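Local structure of putative transcription regulator (Lactobacillus plantarum WCFS1, 3COL) at residues Q16-A20 with S60-R64; V85-I89 with L137-A141; L107-Q111 with F160-H164. The protein probably binds operator DNA as a dimeric TetR-family transcription regulator, with an N-terminal helix-turn-helix domain and a helical C-terminal domain. Where two conformers were deposited one is given. Numbering follows the deposited sequence.

Contact 1: Q16-A20 with S60-R64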
# COMPACT_ATOMS: atom_id res chain seq x y z
N GLN A 16 14.06 16.93 9.82
CA GLN A 16 13.54 15.73 9.20
C GLN A 16 12.41 15.08 10.02
O GLN A 16 11.40 14.64 9.46
CB GLN A 16 14.67 14.73 9.01
CG GLN A 16 15.73 15.16 8.01
CD GLN A 16 16.89 14.18 7.98
OE1 GLN A 16 17.44 13.83 9.01
NE2 GLN A 16 17.25 13.72 6.81
N ASP A 17 12.57 15.03 11.34
CA ASP A 17 11.50 14.50 12.21
C ASP A 17 10.23 15.32 12.06
O ASP A 17 9.14 14.75 11.98
CB ASP A 17 11.94 14.49 13.66
CG ASP A 17 12.93 13.39 13.96
OD1 ASP A 17 13.17 12.52 13.07
OD2 ASP A 17 13.44 13.38 15.09
N ALA A 18 10.36 16.64 12.01
CA ALA A 18 9.21 17.53 11.78
C ALA A 18 8.48 17.29 10.43
O ALA A 18 7.26 17.19 10.38
CB ALA A 18 9.65 18.96 11.88
N VAL A 19 9.25 17.18 9.33
CA VAL A 19 8.70 16.83 8.00
C VAL A 19 7.95 15.50 8.08
O VAL A 19 6.86 15.38 7.53
CB VAL A 19 9.82 16.76 6.91
CG1 VAL A 19 9.29 16.26 5.54
CG2 VAL A 19 10.52 18.13 6.75
N ALA A 20 8.54 14.50 8.74
CA ALA A 20 7.97 13.18 8.77
C ALA A 20 6.62 13.18 9.52
O ALA A 20 5.66 12.51 9.08
CB ALA A 20 8.96 12.18 9.38
N SER A 60 14.56 14.63 1.39
CA SER A 60 15.48 14.29 2.49
C SER A 60 14.88 13.19 3.39
O SER A 60 15.56 12.21 3.72
CB SER A 60 15.84 15.52 3.31
OG SER A 60 16.68 15.18 4.41
N VAL A 61 13.62 13.35 3.74
CA VAL A 61 12.92 12.32 4.51
C VAL A 61 12.73 11.03 3.70
O VAL A 61 12.87 9.92 4.24
CB VAL A 61 11.57 12.84 5.08
CG1 VAL A 61 10.79 11.70 5.73
CG2 VAL A 61 11.84 14.01 6.08
N TYR A 62 12.40 11.16 2.42
CA TYR A 62 12.35 9.96 1.54
C TYR A 62 13.67 9.15 1.61
O TYR A 62 13.63 7.94 1.89
CB TYR A 62 11.99 10.30 0.10
CG TYR A 62 11.70 9.05 -0.75
CD1 TYR A 62 10.55 8.32 -0.57
CD2 TYR A 62 12.63 8.60 -1.71
CE1 TYR A 62 10.29 7.18 -1.31
CE2 TYR A 62 12.39 7.46 -2.45
CZ TYR A 62 11.22 6.76 -2.25
OH TYR A 62 10.97 5.62 -2.99
N ALA A 63 14.81 9.82 1.39
CA ALA A 63 16.09 9.14 1.36
C ALA A 63 16.48 8.58 2.74
O ALA A 63 17.05 7.50 2.81
CB ALA A 63 17.20 10.07 0.81
N ARG A 64 16.17 9.30 3.82
CA ARG A 64 16.36 8.81 5.17
C ARG A 64 15.62 7.50 5.44
O ARG A 64 16.23 6.51 5.90
CB ARG A 64 15.91 9.83 6.22
CG ARG A 64 16.33 9.48 7.66
CD ARG A 64 15.79 10.46 8.67
NE ARG A 64 14.34 10.33 8.86
CZ ARG A 64 13.68 10.97 9.84
NH1 ARG A 64 14.34 11.75 10.69
NH2 ARG A 64 12.36 10.81 9.96
O HOH W 1 10.79 10.87 12.45
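Helix 11-26 and helix 54-67 cross here almost at right angles. The local axes come within 9.9 Å at 95°, and Gln16 faces Val61 with their CA atoms 5.8 Å apart. The apolar part of the contact centres on Val61. Val61 CG2 lies 3.4 Å from Val19 CG1, and Val61 CG1 lies 4.1 Å from Ala20 CB. Val36 of helix 33-40 also packs on Val19, so these side chains belong to the core of the small N-terminal domain. Two polar links lie beside the apolar patch. Gln16 NE2 donates a hydrogen bond of 2.9 Å to Ser60 OG. Arg64 reaches across to Asp17 and forms a salt bridge, Arg64 NH1 to Asp17 OD1 2.8 Å. The carboxylate oxygen meets the guanidinium at its edge, near its plane. Water 1 adds a second path: it donates to Asp17 OD1 at 3.0 Å and accepts from Arg64 NH2 at 2.9 Å. The aliphatic start of Gln16 covers one face of the guanidinium, with CB 3.4 Å from Arg64 NH1. In TetR-family proteins the first helix packs beside the helix-turn-helix, and the fourth leads towards the C-terminal domain. The chemistry implies a near-perpendicular joint that has an apolar centre with directed polar bonds beside it, a hydrogen bond and a salt bridge.

Contact 2: V85-I89 with L137-A141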
# COMPACT_ATOMS: atom_id res chain seq x y z
N VAL A 85 19.96 -17.69 -4.96
CA VAL A 85 19.00 -16.59 -4.91
C VAL A 85 17.91 -16.78 -3.88
O VAL A 85 17.36 -15.80 -3.39
CB VAL A 85 18.37 -16.28 -6.29
CG1 VAL A 85 19.43 -15.73 -7.21
CG2 VAL A 85 17.67 -17.54 -6.90
N THR A 86 17.58 -18.04 -3.57
CA THR A 86 16.48 -18.37 -2.66
C THR A 86 16.83 -17.91 -1.27
O THR A 86 15.97 -17.35 -0.54
CB THR A 86 16.13 -19.92 -2.71
OG1 THR A 86 15.52 -20.21 -3.96
CG2 THR A 86 15.17 -20.34 -1.59
N THR A 87 18.07 -18.20 -0.89
CA THR A 87 18.65 -17.75 0.38
C THR A 87 18.68 -16.19 0.45
O THR A 87 18.28 -15.61 1.45
CB THR A 87 20.08 -18.35 0.55
OG1 THR A 87 19.99 -19.78 0.58
CG2 THR A 87 20.76 -17.86 1.85
N ARG A 88 19.20 -15.54 -0.59
CA ARG A 88 19.31 -14.08 -0.59
C ARG A 88 17.95 -13.39 -0.54
O ARG A 88 17.82 -12.38 0.10
CB ARG A 88 20.11 -13.57 -1.80
CG ARG A 88 21.58 -13.92 -1.74
CD ARG A 88 22.31 -13.21 -2.88
NE ARG A 88 22.34 -14.03 -4.09
CZ ARG A 88 22.56 -13.56 -5.31
NH1 ARG A 88 22.59 -14.41 -6.33
NH2 ARG A 88 22.75 -12.26 -5.51
N ILE A 89 16.94 -13.92 -1.25
CA ILE A 89 15.56 -13.41 -1.14
C ILE A 89 15.03 -13.52 0.31
O ILE A 89 14.46 -12.57 0.84
CB ILE A 89 14.59 -14.08 -2.18
CG1 ILE A 89 14.96 -13.62 -3.58
CG2 ILE A 89 13.08 -13.67 -1.91
CD1 ILE A 89 14.22 -14.37 -4.68
N LEU A 137 18.74 -8.94 -8.07
CA LEU A 137 18.50 -10.22 -7.40
C LEU A 137 17.19 -10.83 -7.91
O LEU A 137 17.12 -12.01 -8.19
CB LEU A 137 18.43 -10.03 -5.88
CG LEU A 137 17.98 -11.17 -4.95
CD1 LEU A 137 18.80 -12.45 -5.22
CD2 LEU A 137 18.11 -10.70 -3.46
N LEU A 138 16.15 -9.99 -8.01
CA LEU A 138 14.83 -10.48 -8.40
C LEU A 138 14.83 -10.91 -9.86
O LEU A 138 14.35 -11.99 -10.19
CB LEU A 138 13.72 -9.46 -8.06
CG LEU A 138 13.58 -9.21 -6.55
CD1 LEU A 138 12.47 -8.25 -6.26
CD2 LEU A 138 13.29 -10.50 -5.82
N THR A 139 15.42 -10.12 -10.75
CA THR A 139 15.51 -10.52 -12.17
C THR A 139 16.30 -11.82 -12.37
O THR A 139 15.90 -12.70 -13.17
CB THR A 139 16.03 -9.37 -13.11
OG1 THR A 139 17.38 -9.05 -12.78
CG2 THR A 139 15.21 -8.14 -12.91
N ALA A 140 17.39 -11.97 -11.62
CA ALA A 140 18.17 -13.21 -11.66
C ALA A 140 17.33 -14.40 -11.20
O ALA A 140 17.35 -15.45 -11.82
CB ALA A 140 19.44 -13.07 -10.82
N ALA A 141 16.53 -14.19 -10.15
CA ALA A 141 15.62 -15.23 -9.66
C ALA A 141 14.52 -15.54 -10.69
O ALA A 141 14.10 -16.70 -10.84
CB ALA A 141 15.00 -14.79 -8.29
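Leu137 is central to this contact and buries the most surface, 89 Å². Its CA-to-CB bond points sideways, but the t, p rotamer carries the two methyls to helix 85-102. Leu137 CD1 packs 3.9 Å from Val85 CG1 and 3.8 Å from Arg88 CB. Leu137 CG lies 4.1 Å from Ile89 CG1. Ile89 also starts sideways. Its m, t rotamer extends Ile89 CD1 to 3.7 Å from Ala141 CB and 4.1 Å from Leu138 CD2. Leu138 points away at CB, yet its m, t conformation brings CD2 back to this meeting. Val85 points toward the other helix and spreads its branches: CG1 to Leu137, and CG2 to Ala141 CB at 4.1 Å. The small Ala141 leaves space for both Val85 and Ile89. Arg88 takes part through its aliphatic base, and Leu137 CD1 lies over one face of its guanidinium. Its polar end is held elsewhere, by hydrogen bonds from NH2 to Leu78 O and from NE to Ile83 O. The segments run roughly antiparallel, at 143°, with local axes 10.2 Å apart. The contact joins the start of helix 85-102 to helix 133-143. Trp190 and Met193 of helix 182-193 pack on Ile89, while Val152 and Met156 of helix 152-171 cover Leu138. The loop residues Val146 and Ile147 pack on Val85 and Ala141 respectively.

Contact 3: L107-Q111 with F160-H164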
# COMPACT_ATOMS: atom_id res chain seq x y z
N LEU A 107 7.47 2.66 6.46
CA LEU A 107 6.88 2.25 5.21
C LEU A 107 5.70 3.13 4.86
O LEU A 107 5.48 3.45 3.70
CB LEU A 107 6.49 0.76 5.28
CG LEU A 107 7.53 -0.25 4.79
CD1 LEU A 107 8.76 -0.16 5.57
CD2 LEU A 107 7.00 -1.71 4.88
N THR A 108 4.95 3.55 5.88
CA THR A 108 3.82 4.47 5.67
C THR A 108 4.32 5.78 5.06
O THR A 108 3.72 6.29 4.09
CB THR A 108 3.07 4.76 7.00
OG1 THR A 108 2.50 3.53 7.49
CG2 THR A 108 1.94 5.81 6.79
N ILE A 109 5.42 6.31 5.61
CA ILE A 109 5.97 7.59 5.15
C ILE A 109 6.42 7.48 3.68
O ILE A 109 6.06 8.34 2.87
CB ILE A 109 7.16 8.04 6.03
CG1 ILE A 109 6.66 8.52 7.42
CG2 ILE A 109 8.02 9.14 5.34
CD1 ILE A 109 7.74 8.45 8.49
N ILE A 110 7.21 6.43 3.39
CA ILE A 110 7.71 6.12 2.03
C ILE A 110 6.53 6.02 1.05
O ILE A 110 6.54 6.64 -0.00
CB ILE A 110 8.52 4.80 2.01
CG1 ILE A 110 9.86 4.96 2.77
CG2 ILE A 110 8.79 4.28 0.53
CD1 ILE A 110 10.53 3.64 3.11
N GLN A 111 5.53 5.22 1.42
CA GLN A 111 4.39 4.98 0.57
C GLN A 111 3.68 6.28 0.24
O GLN A 111 3.31 6.53 -0.93
CB GLN A 111 3.45 3.98 1.25
CG GLN A 111 2.07 3.91 0.60
CD GLN A 111 1.41 2.58 0.86
OE1 GLN A 111 0.84 2.35 1.94
NE2 GLN A 111 1.49 1.69 -0.13
N PHE A 160 6.47 -5.67 0.27
CA PHE A 160 6.27 -4.46 1.02
C PHE A 160 4.87 -4.29 1.55
O PHE A 160 4.68 -3.85 2.71
CB PHE A 160 6.75 -3.23 0.23
CG PHE A 160 8.24 -3.06 0.33
CD1 PHE A 160 8.78 -2.14 1.21
CD2 PHE A 160 9.10 -3.90 -0.40
CE1 PHE A 160 10.16 -2.02 1.32
CE2 PHE A 160 10.45 -3.79 -0.29
CZ PHE A 160 10.99 -2.86 0.58
N SER A 161 3.87 -4.63 0.73
CA SER A 161 2.46 -4.46 1.14
C SER A 161 2.06 -5.36 2.31
O SER A 161 1.41 -4.90 3.24
CB SER A 161 1.51 -4.64 -0.03
OG SER A 161 0.18 -4.70 0.42
N THR A 162 2.49 -6.61 2.26
CA THR A 162 2.23 -7.61 3.32
C THR A 162 2.91 -7.20 4.65
O THR A 162 2.27 -7.24 5.68
CB THR A 162 2.71 -9.03 2.92
OG1 THR A 162 2.04 -9.42 1.71
CG2 THR A 162 2.43 -10.09 4.02
N ILE A 163 4.19 -6.81 4.58
CA ILE A 163 4.89 -6.34 5.75
C ILE A 163 4.29 -5.04 6.27
O ILE A 163 4.16 -4.85 7.48
CB ILE A 163 6.41 -6.23 5.48
CG1 ILE A 163 7.00 -7.65 5.34
CG2 ILE A 163 7.10 -5.40 6.57
CD1 ILE A 163 8.45 -7.70 4.75
N HIS A 164 3.91 -4.14 5.37
CA HIS A 164 3.34 -2.90 5.82
C HIS A 164 2.02 -3.11 6.58
O HIS A 164 1.85 -2.57 7.65
CB HIS A 164 3.17 -1.91 4.66
CG HIS A 164 2.78 -0.55 5.10
ND1 HIS A 164 2.05 0.30 4.31
CD2 HIS A 164 3.00 0.11 6.25
CE1 HIS A 164 1.83 1.43 4.96
NE2 HIS A 164 2.40 1.34 6.15
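Leu107 opens the contact and buries the most surface in it, 97 Å². Leu107 CB sits over the face of the His164 ring, 4.1 Å from the centroid, in a CH-pi contact. Leu107 CD2 reaches further, to Phe160 CD1 and Ile163 CG2, each at 4.1 Å. One leucine thus packs against three side chains, about one turn of helix 152-171. Thr108 follows with the polar link. Thr108 OG1 and His164 NE2 are hydrogen-bonded at 2.6 Å, a short distance, and either could be the donor. The hydroxyl lies at the edge of the imidazole, near its plane, so the ring binds Thr108 at its rim while Leu107 covers its face. Ile109 turns away to pack on helices 11-26 and 54-67, and Ile110 packs on Tyr62 of helix 54-67. Gln111, one turn after Leu107, returns to the histidine. Gln111 OE1 lies 3.3 Å from His164 CE1, at the ring edge. Gln111 also packs on Ala115 of the second subunit, and a glycerol, probably from the crystallisation liquor, lies about 3 Å from its side chain. On the other helix, Ser161 OG is hydrogen-bonded to Ser161 OG of the second subunit. The segments cross at 134°, with local axes 11.1 Å apart. Helix 106-117 therefore bridges the N-terminal helices and helix 152-171, a long helix at the dimer interface. Such a layout is typical of the all-helical TetR-family fold, in which the C-terminal domain carries the dimer contacts and, in characterised relatives, the ligand pocket.

In the fold
The three contacts hold three different pairs of helices. Contact 1 lies in the N-terminal domain and contact 2 on the opposite side of the chain's centre, with their centres about 30 Å apart. Contact 3 is the most central, about 6 Å from the centre of the chain. It touches contact 1 directly: Val61 CG1 lies 3.8 Å from Ile109 CG2. Contact 2 touches neither, although helix 85-102 leads directly into helix 106-117. Its chemistry is apolar, and it is the most buried. Contacts 1 and 3 are partly buried and mix apolar packing with polar bonds, a salt bridge in contact 1 and a threonine-histidine pair in contact 3. The second subunit reaches contact 3 alone.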